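Side-chain contacts in DNA topoisomerase 2-associated protein PAT1 (Saccharomyces cerevisiae, PDB 5LMG), which activates mRNA decapping and represses translation in yeast, its C-terminal domain binding the decapping enzyme Dcp2 and the exonuclease Xrn1: residues K241-L246 against L290-I295; E60-L65 against I106-R111; H262-R265 against F271-E274; I86-S89 against N94-I97. The protein carries 2 engineered substitutions. All blocks are in the same frame, centred on the assembly; numbering follows the deposited sequence.

Interaction 1. Residues K241-L246 against L290-I295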
loop_
_atom_site.group_PDB
_atom_site.type_symbol
_atom_site.label_atom_id
_atom_site.label_comp_id
_atom_site.label_asym_id
_atom_site.label_seq_id
_atom_site.Cartn_x
_atom_site.Cartn_y
_atom_site.Cartn_z
ATOM N N LYS A 241 -9.096 13.889 10.440
ATOM C CA LYS A 241 -9.248 14.510 9.110
ATOM C C LYS A 241 -9.199 13.418 8.018
ATOM O O LYS A 241 -10.028 13.423 7.098
ATOM C CB LYS A 241 -8.176 15.582 8.859
ATOM C CG LYS A 241 -8.396 16.865 9.661
ATOM C CD LYS A 241 -7.237 17.845 9.483
ATOM C CE LYS A 241 -6.906 18.599 10.764
ATOM N NZ LYS A 241 -7.984 19.547 11.159
ATOM N N LEU A 242 -8.259 12.463 8.151
ATOM C CA LEU A 242 -8.129 11.309 7.259
ATOM C C LEU A 242 -9.387 10.437 7.346
ATOM O O LEU A 242 -9.900 10.000 6.313
ATOM C CB LEU A 242 -6.898 10.467 7.641
ATOM C CG LEU A 242 -6.649 9.228 6.781
ATOM C CD1 LEU A 242 -6.128 9.619 5.401
ATOM C CD2 LEU A 242 -5.684 8.287 7.464
ATOM N N PHE A 243 -9.873 10.184 8.584
ATOM C CA PHE A 243 -11.062 9.366 8.827
ATOM C C PHE A 243 -12.297 9.958 8.122
ATOM O O PHE A 243 -13.054 9.206 7.507
ATOM C CB PHE A 243 -11.311 9.171 10.335
ATOM C CG PHE A 243 -12.288 8.061 10.641
ATOM C CD1 PHE A 243 -13.659 8.310 10.697
ATOM C CD2 PHE A 243 -11.840 6.765 10.874
ATOM C CE1 PHE A 243 -14.567 7.274 10.958
ATOM C CE2 PHE A 243 -12.747 5.730 11.142
ATOM C CZ PHE A 243 -14.103 5.996 11.187
ATOM N N THR A 244 -12.448 11.297 8.170
ATOM C CA THR A 244 -13.528 12.060 7.525
ATOM C C THR A 244 -13.556 11.814 6.005
ATOM O O THR A 244 -14.639 11.600 5.457
ATOM C CB THR A 244 -13.410 13.560 7.878
ATOM O OG1 THR A 244 -13.407 13.703 9.291
ATOM C CG2 THR A 244 -14.544 14.407 7.306
ATOM N N SER A 245 -12.380 11.826 5.336
ATOM C CA SER A 245 -12.295 11.601 3.891
ATOM C C SER A 245 -12.653 10.162 3.456
ATOM O O SER A 245 -12.991 9.965 2.292
ATOM C CB SER A 245 -10.924 12.006 3.349
ATOM O OG SER A 245 -9.886 11.202 3.883
ATOM N N LEU A 246 -12.608 9.183 4.393
ATOM C CA LEU A 246 -12.897 7.763 4.153
ATOM C C LEU A 246 -14.268 7.294 4.596
ATOM O O LEU A 246 -14.760 6.288 4.067
ATOM C CB LEU A 246 -11.836 6.878 4.833
ATOM C CG LEU A 246 -10.420 6.964 4.276
ATOM C CD1 LEU A 246 -9.440 6.220 5.173
ATOM C CD2 LEU A 246 -10.368 6.460 2.853
ATOM N N LEU A 290 -12.810 4.337 20.131
ATOM C CA LEU A 290 -13.895 3.355 20.036
ATOM C C LEU A 290 -14.924 3.698 18.934
ATOM O O LEU A 290 -15.312 2.803 18.173
ATOM C CB LEU A 290 -14.587 3.136 21.404
ATOM C CG LEU A 290 -15.743 2.110 21.464
ATOM C CD1 LEU A 290 -15.298 0.726 20.954
ATOM C CD2 LEU A 290 -16.272 1.982 22.862
ATOM N N ASN A 291 -15.334 4.985 18.839
ATOM C CA ASN A 291 -16.320 5.439 17.844
ATOM C C ASN A 291 -15.828 5.262 16.397
ATOM O O ASN A 291 -16.636 4.923 15.527
ATOM C CB ASN A 291 -16.801 6.861 18.130
ATOM C CG ASN A 291 -17.756 6.941 19.309
ATOM O OD1 ASN A 291 -18.355 5.943 19.727
ATOM N ND2 ASN A 291 -17.907 8.127 19.886
ATOM N N HIS A 292 -14.503 5.441 16.150
ATOM C CA HIS A 292 -13.891 5.190 14.834
ATOM C C HIS A 292 -13.973 3.695 14.524
ATOM O O HIS A 292 -14.355 3.323 13.423
ATOM C CB HIS A 292 -12.407 5.620 14.802
ATOM C CG HIS A 292 -12.200 7.091 14.933
ATOM N ND1 HIS A 292 -11.575 7.632 16.044
ATOM C CD2 HIS A 292 -12.561 8.095 14.099
ATOM C CE1 HIS A 292 -11.553 8.938 15.836
ATOM N NE2 HIS A 292 -12.119 9.258 14.672
ATOM N N GLN A 293 -13.641 2.846 15.524
ATOM C CA GLN A 293 -13.637 1.393 15.407
ATOM C C GLN A 293 -15.023 0.818 15.090
ATOM O O GLN A 293 -15.127 -0.107 14.278
ATOM C CB GLN A 293 -13.010 0.745 16.646
ATOM C CG GLN A 293 -11.498 0.995 16.772
ATOM C CD GLN A 293 -10.914 0.465 18.067
ATOM O OE1 GLN A 293 -11.628 0.035 18.974
ATOM N NE2 GLN A 293 -9.589 0.484 18.186
ATOM N N ARG A 294 -16.075 1.392 15.716
ATOM C CA ARG A 294 -17.483 1.037 15.535
ATOM C C ARG A 294 -17.876 1.221 14.074
ATOM O O ARG A 294 -18.496 0.327 13.500
ATOM C CB ARG A 294 -18.383 1.900 16.423
ATOM C CG ARG A 294 -18.375 1.507 17.906
ATOM C CD ARG A 294 -19.206 2.487 18.713
ATOM N NE ARG A 294 -20.625 2.132 18.724
ATOM C CZ ARG A 294 -21.556 2.673 17.944
ATOM N NH1 ARG A 294 -21.232 3.612 17.064
ATOM N NH2 ARG A 294 -22.822 2.293 18.051
ATOM N N ILE A 295 -17.496 2.379 13.482
ATOM C CA ILE A 295 -17.758 2.721 12.085
ATOM C C ILE A 295 -16.994 1.756 11.160
ATOM O O ILE A 295 -17.603 1.239 10.227
ATOM C CB ILE A 295 -17.439 4.216 11.781
ATOM C CG1 ILE A 295 -18.415 5.173 12.511
ATOM C CG2 ILE A 295 -17.418 4.485 10.245
ATOM C CD1 ILE A 295 -17.888 6.539 12.766
#
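Phe243 and His292 make the aromatic half of this contact, an edge-to-face (T-shaped) pair with centroids 4.5 Å apart and planes at 66°. The CD2 corner of the imidazole sits over the phenyl ring, 3.4 Å above its plane and over its centre. With CG anti to the backbone N, chi1 -165° sends the Phe243 ring toward helix 290-322, where its CZ comes 3.5 Å from the carbonyl O of His292.

The helices joined are 234-246 and the start of 290-322, neighbours in the alpha-alpha superhelix of the Pat1 C-terminal domain. The bound Dcp2 peptide, a separate chain, lies against the second of them: Arg294 NE forms a salt bridge to an acidic side chain of the peptide, and Leu290 and Gln293 pack on its apolar ones.

Apolar packing adds Ile295, whose CB lies at the rim of the Phe243 ring, in its plane, and whose CG2 is 3.8 Å from Phe243 CZ.

The polar bonds fix the imidazole from outside the two segments. His292 ND1 pairs with Lys289 N and NE2 with Asp240 OD1, which together set the ring's rotation, while Tyr239 makes a second edge-to-face pair with it.

Interaction 2. Residues E60-L65 against I106-R111. With EDO (1,2-ethanediol), chain G; EDO (1,2-ethanediol), chain E.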
loop_
_atom_site.group_PDB
_atom_site.type_symbol
_atom_site.label_atom_id
_atom_site.label_comp_id
_atom_site.label_asym_id
_atom_site.label_seq_id
_atom_site.Cartn_x
_atom_site.Cartn_y
_atom_site.Cartn_z
ATOM N N GLU A 60 23.460 9.190 -16.315
ATOM C CA GLU A 60 24.821 9.701 -16.548
ATOM C C GLU A 60 25.399 10.297 -15.267
ATOM O O GLU A 60 26.527 9.967 -14.902
ATOM C CB GLU A 60 24.836 10.744 -17.671
ATOM C CG GLU A 60 24.755 10.146 -19.067
ATOM C CD GLU A 60 24.515 11.131 -20.199
ATOM O OE1 GLU A 60 24.219 12.317 -19.920
ATOM O OE2 GLU A 60 24.597 10.705 -21.374
ATOM N N GLU A 61 24.602 11.116 -14.558
ATOM C CA GLU A 61 25.008 11.757 -13.307
ATOM C C GLU A 61 25.239 10.746 -12.180
ATOM O O GLU A 61 26.190 10.913 -11.414
ATOM C CB GLU A 61 24.031 12.866 -12.883
ATOM C CG GLU A 61 23.842 13.990 -13.898
ATOM C CD GLU A 61 25.026 14.865 -14.276
ATOM O OE1 GLU A 61 26.136 14.680 -13.726
ATOM O OE2 GLU A 61 24.831 15.750 -15.140
ATOM N N ILE A 62 24.409 9.679 -12.106
ATOM C CA ILE A 62 24.559 8.627 -11.093
ATOM C C ILE A 62 25.833 7.832 -11.376
ATOM O O ILE A 62 26.621 7.611 -10.457
ATOM C CB ILE A 62 23.283 7.738 -10.941
ATOM C CG1 ILE A 62 22.102 8.502 -10.263
ATOM C CG2 ILE A 62 23.569 6.384 -10.236
ATOM C CD1 ILE A 62 22.289 8.937 -8.762
ATOM N N LEU A 63 26.049 7.436 -12.646
ATOM C CA LEU A 63 27.236 6.696 -13.071
ATOM C C LEU A 63 28.522 7.448 -12.723
ATOM O O LEU A 63 29.465 6.822 -12.247
ATOM C CB LEU A 63 27.176 6.304 -14.561
ATOM C CG LEU A 63 26.117 5.242 -14.970
ATOM C CD1 LEU A 63 26.196 4.946 -16.445
ATOM C CD2 LEU A 63 26.237 3.947 -14.159
ATOM N N ASP A 64 28.526 8.793 -12.875
ATOM C CA ASP A 64 29.661 9.657 -12.510
ATOM C C ASP A 64 29.876 9.658 -10.999
ATOM O O ASP A 64 31.009 9.489 -10.555
ATOM C CB ASP A 64 29.450 11.106 -13.009
ATOM C CG ASP A 64 29.745 11.347 -14.482
ATOM O OD1 ASP A 64 30.364 10.462 -15.122
ATOM O OD2 ASP A 64 29.369 12.430 -14.992
ATOM N N LEU A 65 28.789 9.822 -10.211
ATOM C CA LEU A 65 28.866 9.832 -8.745
ATOM C C LEU A 65 29.374 8.494 -8.221
ATOM O O LEU A 65 30.248 8.472 -7.353
ATOM C CB LEU A 65 27.506 10.164 -8.097
ATOM C CG LEU A 65 27.018 11.610 -8.178
ATOM C CD1 LEU A 65 25.534 11.704 -7.806
ATOM C CD2 LEU A 65 27.870 12.548 -7.327
ATOM N N ILE A 106 12.127 4.346 -12.134
ATOM C CA ILE A 106 11.902 3.600 -10.885
ATOM C C ILE A 106 13.181 2.878 -10.397
ATOM O O ILE A 106 13.551 3.006 -9.226
ATOM C CB ILE A 106 10.683 2.618 -11.027
ATOM C CG1 ILE A 106 9.358 3.393 -11.265
ATOM C CG2 ILE A 106 10.557 1.661 -9.797
ATOM C CD1 ILE A 106 8.213 2.529 -11.821
ATOM N N LYS A 107 13.861 2.148 -11.304
ATOM C CA LYS A 107 15.031 1.336 -10.964
ATOM C C LYS A 107 16.259 2.137 -10.453
ATOM O O LYS A 107 17.000 1.597 -9.641
ATOM C CB LYS A 107 15.400 0.396 -12.114
ATOM C CG LYS A 107 14.510 -0.854 -12.108
ATOM C CD LYS A 107 14.180 -1.345 -13.507
ATOM C CE LYS A 107 14.899 -2.627 -13.827
ATOM N NZ LYS A 107 14.670 -3.059 -15.232
ATOM N N ILE A 108 16.427 3.413 -10.851
ATOM C CA ILE A 108 17.559 4.250 -10.406
ATOM C C ILE A 108 17.327 4.900 -9.009
ATOM O O ILE A 108 18.285 5.395 -8.407
ATOM C CB ILE A 108 17.942 5.302 -11.494
ATOM C CG1 ILE A 108 19.342 5.935 -11.267
ATOM C CG2 ILE A 108 16.879 6.379 -11.685
ATOM C CD1 ILE A 108 20.416 5.343 -12.066
ATOM N N MET A 109 16.066 4.896 -8.506
ATOM C CA MET A 109 15.670 5.524 -7.239
ATOM C C MET A 109 16.514 5.112 -6.010
ATOM O O MET A 109 16.938 6.033 -5.312
ATOM C CB MET A 109 14.175 5.337 -6.963
ATOM C CG MET A 109 13.519 6.569 -6.365
ATOM S SD MET A 109 13.872 8.125 -7.230
ATOM C CE MET A 109 13.128 7.829 -8.759
ATOM N N PRO A 110 16.832 3.813 -5.720
ATOM C CA PRO A 110 17.681 3.525 -4.541
ATOM C C PRO A 110 19.087 4.129 -4.644
ATOM O O PRO A 110 19.616 4.617 -3.642
ATOM C CB PRO A 110 17.703 1.989 -4.460
ATOM C CG PRO A 110 16.588 1.521 -5.334
ATOM C CD PRO A 110 16.431 2.560 -6.402
ATOM N N ARG A 111 19.654 4.150 -5.864
ATOM C CA ARG A 111 20.971 4.708 -6.163
ATOM C C ARG A 111 20.983 6.227 -6.013
ATOM O O ARG A 111 21.958 6.776 -5.491
ATOM C CB ARG A 111 21.442 4.269 -7.548
ATOM C CG ARG A 111 21.705 2.769 -7.616
ATOM C CD ARG A 111 21.580 2.254 -9.035
ATOM N NE ARG A 111 22.690 2.706 -9.877
ATOM C CZ ARG A 111 22.718 2.595 -11.199
ATOM N NH1 ARG A 111 21.701 2.046 -11.848
ATOM N NH2 ARG A 111 23.763 3.037 -11.884
HETATM C C1 EDO G . 29.562 16.324 -15.327
HETATM O O1 EDO G . 30.184 15.613 -16.387
HETATM C C2 EDO G . 28.187 16.869 -15.795
HETATM O O2 EDO G . 27.577 17.595 -14.735
HETATM C C1 EDO E . 24.790 14.889 -22.742
HETATM O O1 EDO E . 24.603 16.293 -22.847
HETATM C C2 EDO E . 23.980 14.178 -23.854
HETATM O O2 EDO E . 24.174 12.775 -23.756
#
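Ile62 meets Ile108 and Arg111 with its CG2 methyl, which is 3.8 Å from Ile108 CD1 and 3.7 Å from Arg111 NH2. The two isoleucines slide past each other in opposite directions, CG1 alongside CG1, while the arginine chain crosses Ile62 at a slant. Leu63, one residue on, uses its CD2 methyl alone: it comes to 3.5 Å from Arg111 NH2, at the edge of the guanidinium and in its plane. Ile108 CD1 from the arginine's own helix lies over one face of that group, off toward the rim, so the flat cation is bordered by hydrocarbon on a face and at an edge.

All of this joins helix 48-70 to helix 103-114, whose local axes pass 11.0 Å apart and run nearly the same way, at 31°. Across that spacing the contact is made by side-chain ends, chiefly those of Ile62, Ile108 and Arg111, in a helical domain assigned to the TPR clan and built as an alpha-alpha superhelix. The second helix is kinked at Pro110-Arg111, whose backbone N atoms make no bond to the turn before; proline has no N-H to give.

One step out, Arg111 bends at chi3 (71°), and NE forms a salt bridge with Glu66 OE2, a turn further along the first helix; this would hold the guanidinium against Leu63. Tyr59, earlier on helix 48-70, packs on both Ile108 and Arg111, and Met80 of helix 78-82 touches Ile62.

Interaction 3. Residues H262-R265 against F271-E274. With EDO (1,2-ethanediol), chain H.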
loop_
_atom_site.group_PDB
_atom_site.type_symbol
_atom_site.label_atom_id
_atom_site.label_comp_id
_atom_site.label_asym_id
_atom_site.label_seq_id
_atom_site.Cartn_x
_atom_site.Cartn_y
_atom_site.Cartn_z
ATOM N N HIS A 262 -9.728 -11.301 -13.049
ATOM C CA HIS A 262 -8.825 -10.838 -14.092
ATOM C C HIS A 262 -7.362 -10.945 -13.646
ATOM O O HIS A 262 -6.553 -11.521 -14.386
ATOM C CB HIS A 262 -9.213 -9.413 -14.533
ATOM C CG HIS A 262 -8.329 -8.856 -15.602
ATOM N ND1 HIS A 262 -8.511 -9.188 -16.929
ATOM C CD2 HIS A 262 -7.269 -8.024 -15.498
ATOM C CE1 HIS A 262 -7.563 -8.545 -17.592
ATOM N NE2 HIS A 262 -6.796 -7.827 -16.773
ATOM N N ILE A 263 -7.041 -10.448 -12.423
ATOM C CA ILE A 263 -5.699 -10.492 -11.816
ATOM C C ILE A 263 -5.278 -11.939 -11.536
ATOM O O ILE A 263 -4.145 -12.307 -11.844
ATOM C CB ILE A 263 -5.565 -9.628 -10.515
ATOM C CG1 ILE A 263 -6.176 -8.197 -10.638
ATOM C CG2 ILE A 263 -4.113 -9.566 -10.019
ATOM C CD1 ILE A 263 -5.652 -7.289 -11.674
ATOM N N MET A 264 -6.179 -12.733 -10.916
ATOM C CA MET A 264 -5.952 -14.139 -10.570
ATOM C C MET A 264 -5.580 -14.974 -11.799
ATOM O O MET A 264 -4.643 -15.765 -11.733
ATOM C CB MET A 264 -7.172 -14.733 -9.853
ATOM C CG MET A 264 -7.305 -14.287 -8.398
ATOM S SD MET A 264 -8.630 -15.173 -7.519
ATOM C CE MET A 264 -10.015 -14.395 -8.162
ATOM N N ARG A 265 -6.279 -14.745 -12.921
ATOM C CA ARG A 265 -6.065 -15.387 -14.223
ATOM C C ARG A 265 -4.654 -15.048 -14.761
ATOM O O ARG A 265 -3.920 -15.953 -15.165
ATOM C CB ARG A 265 -7.158 -14.907 -15.195
ATOM C CG ARG A 265 -7.339 -15.723 -16.469
ATOM C CD ARG A 265 -8.803 -15.770 -16.906
ATOM N NE ARG A 265 -9.386 -14.455 -17.203
ATOM C CZ ARG A 265 -10.353 -13.874 -16.493
ATOM N NH1 ARG A 265 -10.853 -14.475 -15.419
ATOM N NH2 ARG A 265 -10.821 -12.684 -16.848
ATOM N N PHE A 271 -6.327 -17.837 -5.054
ATOM C CA PHE A 271 -7.052 -16.909 -4.182
ATOM C C PHE A 271 -6.427 -15.531 -4.329
ATOM O O PHE A 271 -5.209 -15.431 -4.456
ATOM C CB PHE A 271 -6.991 -17.357 -2.710
ATOM C CG PHE A 271 -7.854 -18.553 -2.409
ATOM C CD1 PHE A 271 -9.221 -18.408 -2.191
ATOM C CD2 PHE A 271 -7.312 -19.831 -2.385
ATOM C CE1 PHE A 271 -10.029 -19.523 -1.949
ATOM C CE2 PHE A 271 -8.119 -20.944 -2.134
ATOM C CZ PHE A 271 -9.471 -20.783 -1.921
ATOM N N MET A 272 -7.246 -14.470 -4.329
ATOM C CA MET A 272 -6.743 -13.101 -4.433
ATOM C C MET A 272 -6.094 -12.725 -3.098
ATOM O O MET A 272 -6.708 -12.926 -2.050
ATOM C CB MET A 272 -7.881 -12.129 -4.795
ATOM C CG MET A 272 -7.414 -10.732 -5.125
ATOM S SD MET A 272 -6.648 -10.621 -6.761
ATOM C CE MET A 272 -6.584 -8.863 -6.946
ATOM N N ASP A 273 -4.836 -12.252 -3.127
ATOM C CA ASP A 273 -4.136 -11.848 -1.902
ATOM C C ASP A 273 -4.688 -10.490 -1.438
ATOM O O ASP A 273 -4.469 -9.470 -2.100
ATOM C CB ASP A 273 -2.611 -11.794 -2.107
ATOM C CG ASP A 273 -1.777 -11.724 -0.833
ATOM O OD1 ASP A 273 -2.334 -11.365 0.230
ATOM O OD2 ASP A 273 -0.560 -11.999 -0.906
ATOM N N GLU A 274 -5.430 -10.498 -0.318
ATOM C CA GLU A 274 -6.018 -9.279 0.238
ATOM C C GLU A 274 -5.432 -8.911 1.610
ATOM O O GLU A 274 -6.016 -8.076 2.328
ATOM C CB GLU A 274 -7.558 -9.360 0.249
ATOM C CG GLU A 274 -8.139 -9.315 -1.159
ATOM C CD GLU A 274 -9.609 -8.984 -1.332
ATOM O OE1 GLU A 274 -10.412 -9.314 -0.431
ATOM O OE2 GLU A 274 -9.966 -8.445 -2.404
HETATM C C1 EDO H . -14.054 -9.554 -1.898
HETATM O O1 EDO H . -13.388 -9.599 -0.644
HETATM C C2 EDO H . -13.923 -8.134 -2.494
HETATM O O2 EDO H . -12.578 -7.850 -2.897
#
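The flat peptide group between Phe271 and Met272 carries Met264 SD over one face: the sulfur is 3.5 Å from Met272 N and 3.9 Å from Phe271 C, well above the peptide plane rather than in line with the N-H. Phe271 points its side chain away at CB, and its ring packs on Glu310 and Leu314 of helix 290-322. The Arg265 guanidinium lays one face over His262 CA.

The rest is methionine on aliphatic carbon. Met272 leaves the backbone with CG anti to N (chi1 -171°) and bends at chi2 (75°), which swings its CE methyl back to 3.8 Å from Ile263 CG1. Its SD lies 4.1 Å from Met264 CG, the two thioether chains crossing at a slant.

Residues 271-274 lie in the loop between helix 257-267 and helix 275-286, with Glu274 at the latter's N-cap position. Asp273 OD1 bonds to Ala275 N and forms a salt bridge with Lys344. A 1,2-ethanediol, probably from the crystallisation liquor, has its O2 2.7 Å from Glu274 OE2 and also bonds to Pro255 O and Glu303 OE2. Met264 and Met272 probably meet mainly through dispersion and fit, the polarisable sulfur lying over a peptide; polar bonding is on the Asp273 and Glu274 side.

Interaction 4. Residues I86-S89 against N94-I97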
loop_
_atom_site.group_PDB
_atom_site.type_symbol
_atom_site.label_atom_id
_atom_site.label_comp_id
_atom_site.label_asym_id
_atom_site.label_seq_id
_atom_site.Cartn_x
_atom_site.Cartn_y
_atom_site.Cartn_z
ATOM N N ILE A 86 12.781 18.509 -9.211
ATOM C CA ILE A 86 11.807 18.442 -8.113
ATOM C C ILE A 86 11.217 19.837 -7.803
ATOM O O ILE A 86 9.997 19.953 -7.647
ATOM C CB ILE A 86 12.384 17.706 -6.864
ATOM C CG1 ILE A 86 12.093 16.202 -6.955
ATOM C CG2 ILE A 86 11.849 18.255 -5.526
ATOM C CD1 ILE A 86 13.245 15.410 -7.245
ATOM N N ASP A 87 12.072 20.885 -7.752
ATOM C CA ASP A 87 11.656 22.270 -7.476
ATOM C C ASP A 87 11.096 22.997 -8.722
ATOM O O ASP A 87 10.756 24.184 -8.648
ATOM C CB ASP A 87 12.797 23.065 -6.810
ATOM C CG ASP A 87 13.147 22.602 -5.403
ATOM O OD1 ASP A 87 12.220 22.472 -4.570
ATOM O OD2 ASP A 87 14.352 22.417 -5.122
ATOM N N ASP A 88 10.974 22.267 -9.849
ATOM C CA ASP A 88 10.447 22.756 -11.122
ATOM C C ASP A 88 8.899 22.757 -11.100
ATOM O O ASP A 88 8.270 21.694 -11.068
ATOM C CB ASP A 88 11.008 21.897 -12.272
ATOM C CG ASP A 88 10.671 22.382 -13.664
ATOM O OD1 ASP A 88 9.534 22.137 -14.119
ATOM O OD2 ASP A 88 11.570 22.939 -14.330
ATOM N N SER A 89 8.297 23.963 -11.099
ATOM C CA SER A 89 6.841 24.162 -11.090
ATOM C C SER A 89 6.336 24.623 -12.473
ATOM O O SER A 89 5.171 25.002 -12.618
ATOM C CB SER A 89 6.450 25.167 -10.008
ATOM O OG SER A 89 6.923 24.792 -8.724
ATOM N N ASN A 94 4.794 17.556 -12.542
ATOM C CA ASN A 94 6.236 17.686 -12.295
ATOM C C ASN A 94 7.077 16.645 -13.090
ATOM O O ASN A 94 6.701 15.466 -13.116
ATOM C CB ASN A 94 6.511 17.619 -10.783
ATOM C CG ASN A 94 7.956 17.791 -10.400
ATOM O OD1 ASN A 94 8.713 16.825 -10.325
ATOM N ND2 ASN A 94 8.365 19.020 -10.122
ATOM N N PRO A 95 8.190 17.055 -13.759
ATOM C CA PRO A 95 8.992 16.080 -14.535
ATOM C C PRO A 95 9.467 14.843 -13.763
ATOM O O PRO A 95 9.590 13.777 -14.368
ATOM C CB PRO A 95 10.163 16.914 -15.062
ATOM C CG PRO A 95 9.641 18.318 -15.088
ATOM C CD PRO A 95 8.761 18.413 -13.871
ATOM N N PHE A 96 9.706 14.971 -12.433
ATOM C CA PHE A 96 10.112 13.839 -11.596
ATOM C C PHE A 96 8.988 12.789 -11.517
ATOM O O PHE A 96 9.270 11.596 -11.611
ATOM C CB PHE A 96 10.565 14.285 -10.194
ATOM C CG PHE A 96 10.944 13.141 -9.284
ATOM C CD1 PHE A 96 12.181 12.514 -9.406
ATOM C CD2 PHE A 96 10.058 12.678 -8.317
ATOM C CE1 PHE A 96 12.527 11.446 -8.577
ATOM C CE2 PHE A 96 10.405 11.612 -7.483
ATOM C CZ PHE A 96 11.639 11.005 -7.617
ATOM N N ILE A 97 7.726 13.248 -11.353
ATOM C CA ILE A 97 6.527 12.407 -11.288
ATOM C C ILE A 97 6.375 11.615 -12.593
ATOM O O ILE A 97 6.112 10.416 -12.539
ATOM C CB ILE A 97 5.252 13.225 -10.892
ATOM C CG1 ILE A 97 5.356 13.795 -9.450
ATOM C CG2 ILE A 97 3.932 12.449 -11.103
ATOM C CD1 ILE A 97 5.298 12.755 -8.265
#
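Asn94 ND2 reaches across to two backbone carbonyls of the preceding loop, 2.8 Å from Asp88 O and 3.1 Å from Ile86 O. Both bonds are weak, bent to 123° and 125°. ND2 also bonds to His85 O, so the two amide protons serve three acceptors and gather the loop carbonyls round one nitrogen. The other end of the amide works within its own segment: OD1 accepts from Phe96 N at 3.0 Å, the donor standing above the carbonyl plane. This is an Asx turn and the N-cap of helix 95-99. Asn94's backbone N is taken up by Glu131 OE1. Asp88 OD1 has a weak bond to Ser90 N and rests 3.8 Å from Pro95 CD, its side chain crossing the proline ring at about a right angle.

Beside these bonds, Ile86 runs alongside Phe96 and puts CD1 over one face of the ring, 4.1 Å from its centroid, as a CH-pi contact. Phe96 CG is anti to the backbone N (chi1 178°), which lays the ring beside Ile86.

Ile124 of helix 118-130 backs both Ile86 and Phe96, Trp81 of helix 78-82 adjoins Ile86, and Ile51 and Leu54 of helix 48-70 lie against Pro95.

Interaction 4 is the buried one, and polar at its centre; the other three are partly buried and have no hydrogen bond between their segments. Interactions 1 and 2 join separate helices mainly through side chains, one by aromatic rings, the other by aliphatic chains around an arginine. Interactions 3 and 4 are short-range closures, each tying a loop to an adjacent helix, by methionine packing in 3 and a capping asparagine in 4. Interaction 4 nests within 2 and touches it, Phe96 against Met109; interaction 2 uses helix 48-70 and interaction 4 packs against it. Interaction 3 nests within 1 without touching it; interaction 1 includes the first residues of helix 290-322, and 3 packs on it through Phe271.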